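Local coordinates for protein toll-like receptor 13 (Mus musculus, PDB 4Z0C) that recognises and binds bacterial 23S ribosomal RNA through its leucine-rich-repeat ectodomain and signals through MYD88 to activate NF-kappa-B, at residues L305-L319 against S329-I343. Sequence-based numbering, arbitrary orientation.
Sequences LLFLDLGQNSDLIYL and SLQKLNLNKCQLSFI. With NAG (2-acetamido-2-deoxy-beta-D-glucopyranose), chain P.
Phe307 and Lys332 lie side by side on the same face of two adjacent parallel strands. The phenyl CG is anti to the backbone N (chi1 177°), leaning the ring toward the lysine, whose methylene CD lies over one face, 3.9 Å from the centroid of the Phe307 ring, as a CH-pi contact. A long aliphatic stem suits this place: its bent chain leaves the ammonium group well above the same face, too far for more than a weak cation-pi attraction. At the ring edge sits Asn334, whose ND2 makes a weak hydrogen bond to Asp309 OD2 at 3.3 Å. Asp309 OD1 closes an Asx turn by accepting from Gly311 N (3.0 Å) and also bonds Gln287, so a carboxylate suits the place: two hydrogen bonds grip OD1 while OD2 has the weak one.

Leu308 and Leu333 point to the opposite face, into an apolar interior that branched loop leucines and Leu319 help to fill. Leu335 CD2 meets Leu316 CD1 at 3.6 Å, the side chains crossing at about a right angle, and its CD1 meets Leu319 tip to tip. Leu330 CD2 packs on Leu308 CB (3.8 Å).

Parallel backbone bonds pair Phe307 with Lys332 and Asp309 with Asn334; the register slips by one residue before Tyr318 pairs with Phe342. In the turn, Asn313 ND2 reaches Leu310 O (2.7 Å) from above the carbonyl plane and also bonds Phe286 O, a rung of the asparagine ladder of leucine-rich repeats; in the next coil Cys338 takes that place, its SG 3.5 Å from Leu310 O, and Asn362 resumes the pattern by bonding Leu335 O and Leu340 N.

In these solenoid coils, LRR 12 and 13, strands 283-285 and 356-358 flank the pair, and helix 293-302 packs against Leu308, Leu310, Leu316 and Leu319.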
# COMPACT_ATOMS: atom_id res chain seq x y z
N LEU A 305 -38.44 26.49 -9.04
CA LEU A 305 -37.72 25.56 -8.17
C LEU A 305 -36.62 26.17 -7.32
O LEU A 305 -35.96 27.13 -7.75
CB LEU A 305 -37.14 24.41 -8.98
CG LEU A 305 -38.13 23.64 -9.85
CD1 LEU A 305 -37.40 22.63 -10.74
CD2 LEU A 305 -39.19 22.96 -8.99
N LEU A 306 -36.42 25.61 -6.12
CA LEU A 306 -35.26 25.89 -5.27
C LEU A 306 -34.15 24.85 -5.50
O LEU A 306 -32.96 25.18 -5.51
CB LEU A 306 -35.64 25.86 -3.78
CG LEU A 306 -36.69 26.88 -3.32
CD1 LEU A 306 -36.88 26.86 -1.78
CD2 LEU A 306 -36.30 28.27 -3.82
N PHE A 307 -34.58 23.61 -5.71
CA PHE A 307 -33.69 22.49 -5.90
C PHE A 307 -34.12 21.70 -7.13
O PHE A 307 -35.22 21.15 -7.18
CB PHE A 307 -33.71 21.58 -4.65
CG PHE A 307 -32.87 20.33 -4.78
CD1 PHE A 307 -31.73 20.30 -5.57
CD2 PHE A 307 -33.22 19.18 -4.09
CE1 PHE A 307 -30.97 19.15 -5.68
CE2 PHE A 307 -32.45 18.02 -4.20
CZ PHE A 307 -31.33 18.01 -4.99
N LEU A 308 -33.24 21.64 -8.12
CA LEU A 308 -33.44 20.82 -9.31
C LEU A 308 -32.31 19.78 -9.43
O LEU A 308 -31.13 20.12 -9.38
CB LEU A 308 -33.49 21.72 -10.55
CG LEU A 308 -33.50 21.04 -11.93
CD1 LEU A 308 -34.66 20.05 -12.08
CD2 LEU A 308 -33.51 22.06 -13.07
N ASP A 309 -32.67 18.51 -9.57
CA ASP A 309 -31.70 17.45 -9.71
C ASP A 309 -31.78 16.86 -11.11
O ASP A 309 -32.75 16.20 -11.44
CB ASP A 309 -31.93 16.36 -8.67
CG ASP A 309 -30.76 15.37 -8.56
OD1 ASP A 309 -30.10 15.06 -9.59
OD2 ASP A 309 -30.49 14.90 -7.43
N LEU A 310 -30.74 17.07 -11.91
CA LEU A 310 -30.73 16.59 -13.29
C LEU A 310 -29.72 15.48 -13.54
O LEU A 310 -29.29 15.27 -14.66
CB LEU A 310 -30.50 17.74 -14.27
CG LEU A 310 -31.69 18.68 -14.50
CD1 LEU A 310 -31.27 19.92 -15.29
CD2 LEU A 310 -32.80 17.93 -15.20
N GLY A 311 -29.33 14.79 -12.47
CA GLY A 311 -28.34 13.73 -12.58
C GLY A 311 -28.68 12.62 -13.56
O GLY A 311 -29.84 12.24 -13.69
N GLN A 312 -27.66 12.09 -14.22
CA GLN A 312 -27.79 10.97 -15.16
C GLN A 312 -28.59 11.29 -16.42
O GLN A 312 -29.19 10.40 -17.02
CB GLN A 312 -28.37 9.73 -14.47
CG GLN A 312 -27.47 9.12 -13.39
CD GLN A 312 -28.08 7.88 -12.77
OE1 GLN A 312 -28.78 7.95 -11.77
NE2 GLN A 312 -27.86 6.74 -13.42
N ASN A 313 -28.62 12.56 -16.82
CA ASN A 313 -29.17 12.92 -18.13
C ASN A 313 -28.12 12.87 -19.22
O ASN A 313 -27.43 13.86 -19.51
CB ASN A 313 -29.89 14.26 -18.07
CG ASN A 313 -31.26 14.14 -17.41
OD1 ASN A 313 -32.14 13.46 -17.93
ND2 ASN A 313 -31.43 14.77 -16.24
N SER A 314 -28.02 11.69 -19.83
CA SER A 314 -26.95 11.36 -20.76
C SER A 314 -26.88 12.25 -22.01
O SER A 314 -25.83 12.32 -22.66
CB SER A 314 -27.05 9.88 -21.14
OG SER A 314 -28.39 9.51 -21.40
N ASP A 315 -27.96 12.93 -22.34
CA ASP A 315 -27.97 13.83 -23.50
C ASP A 315 -27.47 15.24 -23.19
O ASP A 315 -27.46 16.10 -24.08
CB ASP A 315 -29.35 13.89 -24.14
CG ASP A 315 -29.66 12.68 -25.00
OD1 ASP A 315 -28.72 11.92 -25.33
OD2 ASP A 315 -30.84 12.47 -25.34
N LEU A 316 -27.08 15.48 -21.94
CA LEU A 316 -26.45 16.76 -21.61
C LEU A 316 -24.93 16.61 -21.84
O LEU A 316 -24.23 15.94 -21.06
CB LEU A 316 -26.76 17.19 -20.17
CG LEU A 316 -28.22 17.44 -19.76
CD1 LEU A 316 -28.29 18.01 -18.34
CD2 LEU A 316 -28.96 18.36 -20.76
N ILE A 317 -24.44 17.18 -22.93
CA ILE A 317 -23.03 17.08 -23.31
C ILE A 317 -22.34 18.44 -23.18
O ILE A 317 -21.19 18.54 -22.77
CB ILE A 317 -22.89 16.50 -24.72
CG1 ILE A 317 -23.62 15.16 -24.80
CG2 ILE A 317 -21.39 16.37 -25.12
CD1 ILE A 317 -23.47 14.44 -26.12
N TYR A 318 -23.04 19.50 -23.57
CA TYR A 318 -22.60 20.85 -23.25
C TYR A 318 -23.78 21.74 -22.81
O TYR A 318 -24.93 21.50 -23.19
CB TYR A 318 -21.85 21.50 -24.41
CG TYR A 318 -22.62 21.58 -25.71
CD1 TYR A 318 -22.55 20.55 -26.64
CD2 TYR A 318 -23.40 22.69 -26.00
CE1 TYR A 318 -23.26 20.62 -27.83
CE2 TYR A 318 -24.12 22.78 -27.20
CZ TYR A 318 -24.04 21.74 -28.10
OH TYR A 318 -24.75 21.82 -29.26
N LEU A 319 -23.47 22.74 -22.00
CA LEU A 319 -24.45 23.74 -21.61
C LEU A 319 -23.83 25.11 -21.79
O LEU A 319 -23.00 25.53 -20.99
CB LEU A 319 -24.90 23.52 -20.16
CG LEU A 319 -25.77 22.29 -19.93
CD1 LEU A 319 -25.70 21.84 -18.47
CD2 LEU A 319 -27.21 22.58 -20.32
N SER A 329 -34.53 31.28 -9.23
CA SER A 329 -34.86 30.89 -7.86
C SER A 329 -33.95 29.78 -7.32
O SER A 329 -33.90 29.56 -6.11
CB SER A 329 -36.31 30.45 -7.76
OG SER A 329 -36.58 29.39 -8.66
N LEU A 330 -33.27 29.07 -8.22
CA LEU A 330 -32.43 27.91 -7.85
C LEU A 330 -31.43 28.16 -6.74
O LEU A 330 -30.61 29.09 -6.81
CB LEU A 330 -31.69 27.35 -9.06
CG LEU A 330 -32.48 26.38 -9.93
CD1 LEU A 330 -31.65 26.00 -11.16
CD2 LEU A 330 -32.85 25.14 -9.13
N GLN A 331 -31.49 27.31 -5.71
CA GLN A 331 -30.47 27.34 -4.66
C GLN A 331 -29.44 26.22 -4.86
O GLN A 331 -28.25 26.44 -4.68
CB GLN A 331 -31.12 27.22 -3.28
CG GLN A 331 -32.04 28.38 -2.97
CD GLN A 331 -32.75 28.24 -1.62
OE1 GLN A 331 -32.84 27.16 -1.04
NE2 GLN A 331 -33.31 29.35 -1.15
N LYS A 332 -29.92 25.05 -5.24
CA LYS A 332 -29.09 23.86 -5.35
C LYS A 332 -29.37 23.23 -6.69
O LYS A 332 -30.54 23.05 -7.03
CB LYS A 332 -29.42 22.85 -4.24
CG LYS A 332 -28.44 21.67 -4.15
CD LYS A 332 -28.89 20.54 -3.22
CE LYS A 332 -28.82 20.93 -1.76
NZ LYS A 332 -27.65 20.29 -1.08
N LEU A 333 -28.31 22.91 -7.43
CA LEU A 333 -28.41 22.29 -8.75
C LEU A 333 -27.47 21.09 -8.89
O LEU A 333 -26.26 21.24 -8.76
CB LEU A 333 -28.11 23.33 -9.83
CG LEU A 333 -28.04 22.85 -11.29
CD1 LEU A 333 -29.34 22.15 -11.71
CD2 LEU A 333 -27.74 24.03 -12.21
N ASN A 334 -28.02 19.92 -9.20
CA ASN A 334 -27.21 18.73 -9.45
C ASN A 334 -27.21 18.34 -10.93
O ASN A 334 -28.27 18.14 -11.54
CB ASN A 334 -27.68 17.53 -8.63
CG ASN A 334 -27.52 17.74 -7.12
OD1 ASN A 334 -26.90 18.70 -6.66
ND2 ASN A 334 -28.08 16.81 -6.34
N LEU A 335 -26.00 18.21 -11.48
CA LEU A 335 -25.78 17.83 -12.88
C LEU A 335 -24.73 16.72 -12.95
O LEU A 335 -24.01 16.58 -13.94
CB LEU A 335 -25.31 19.05 -13.67
CG LEU A 335 -26.42 20.02 -14.06
CD1 LEU A 335 -25.85 21.35 -14.53
CD2 LEU A 335 -27.27 19.39 -15.12
N ASN A 336 -24.65 15.92 -11.89
CA ASN A 336 -23.75 14.79 -11.82
C ASN A 336 -24.14 13.57 -12.71
O ASN A 336 -25.31 13.35 -12.99
CB ASN A 336 -23.60 14.36 -10.34
CG ASN A 336 -24.91 13.90 -9.73
OD1 ASN A 336 -25.90 14.64 -9.70
ND2 ASN A 336 -24.93 12.66 -9.26
N LYS A 337 -23.13 12.81 -13.14
CA LYS A 337 -23.32 11.59 -13.94
C LYS A 337 -24.04 11.80 -15.27
O LYS A 337 -24.69 10.90 -15.77
CB LYS A 337 -24.06 10.48 -13.16
CG LYS A 337 -23.39 9.91 -11.92
CD LYS A 337 -24.05 8.56 -11.58
CE LYS A 337 -23.86 8.09 -10.14
NZ LYS A 337 -22.94 8.93 -9.33
N CYS A 338 -23.94 13.00 -15.83
CA CYS A 338 -24.37 13.22 -17.21
C CYS A 338 -23.18 12.93 -18.14
O CYS A 338 -22.32 12.12 -17.80
CB CYS A 338 -24.85 14.65 -17.38
SG CYS A 338 -26.25 15.09 -16.32
N GLN A 339 -23.14 13.58 -19.29
CA GLN A 339 -21.99 13.41 -20.20
C GLN A 339 -21.37 14.76 -20.52
O GLN A 339 -20.86 14.96 -21.60
CB GLN A 339 -22.44 12.72 -21.50
CG GLN A 339 -23.03 11.34 -21.30
CD GLN A 339 -21.98 10.33 -20.91
OE1 GLN A 339 -20.91 10.28 -21.50
NE2 GLN A 339 -22.27 9.52 -19.90
N LEU A 340 -21.41 15.67 -19.57
CA LEU A 340 -20.97 17.04 -19.82
C LEU A 340 -19.47 17.11 -20.03
O LEU A 340 -18.69 16.55 -19.24
CB LEU A 340 -21.35 17.92 -18.64
CG LEU A 340 -22.86 18.14 -18.45
CD1 LEU A 340 -23.16 18.70 -17.07
CD2 LEU A 340 -23.39 19.08 -19.56
N SER A 341 -19.05 17.77 -21.11
CA SER A 341 -17.64 18.06 -21.28
C SER A 341 -17.41 19.55 -21.44
O SER A 341 -16.29 20.03 -21.37
CB SER A 341 -17.04 17.26 -22.44
OG SER A 341 -17.56 17.65 -23.70
N PHE A 342 -18.48 20.31 -21.64
CA PHE A 342 -18.29 21.75 -21.76
C PHE A 342 -19.38 22.50 -21.05
O PHE A 342 -20.56 22.17 -21.17
CB PHE A 342 -18.21 22.19 -23.23
CG PHE A 342 -17.83 23.64 -23.40
CD1 PHE A 342 -16.52 24.05 -23.23
CD2 PHE A 342 -18.79 24.59 -23.72
CE1 PHE A 342 -16.18 25.39 -23.37
CE2 PHE A 342 -18.46 25.93 -23.87
CZ PHE A 342 -17.16 26.33 -23.70
N ILE A 343 -18.98 23.52 -20.30
CA ILE A 343 -19.95 24.35 -19.59
C ILE A 343 -19.33 25.73 -19.47
O ILE A 343 -18.12 25.86 -19.35
CB ILE A 343 -20.29 23.74 -18.20
CG1 ILE A 343 -21.59 24.30 -17.63
CG2 ILE A 343 -19.12 23.89 -17.21
CD1 ILE A 343 -22.28 23.30 -16.76
C1 NAG P . -22.38 25.97 -27.68
C2 NAG P . -22.38 27.16 -28.65
C3 NAG P . -22.43 26.72 -30.12
C4 NAG P . -21.39 25.65 -30.41
C5 NAG P . -21.52 24.49 -29.43
C6 NAG P . -20.40 23.45 -29.64
C7 NAG P . -23.43 29.32 -28.05
C8 NAG P . -24.67 30.13 -28.30
N2 NAG P . -23.52 28.02 -28.34
O3 NAG P . -22.22 27.81 -31.00
O4 NAG P . -21.53 25.22 -31.76
O5 NAG P . -21.51 24.92 -28.08
O6 NAG P . -19.13 23.91 -29.21
O7 NAG P . -22.43 29.87 -27.59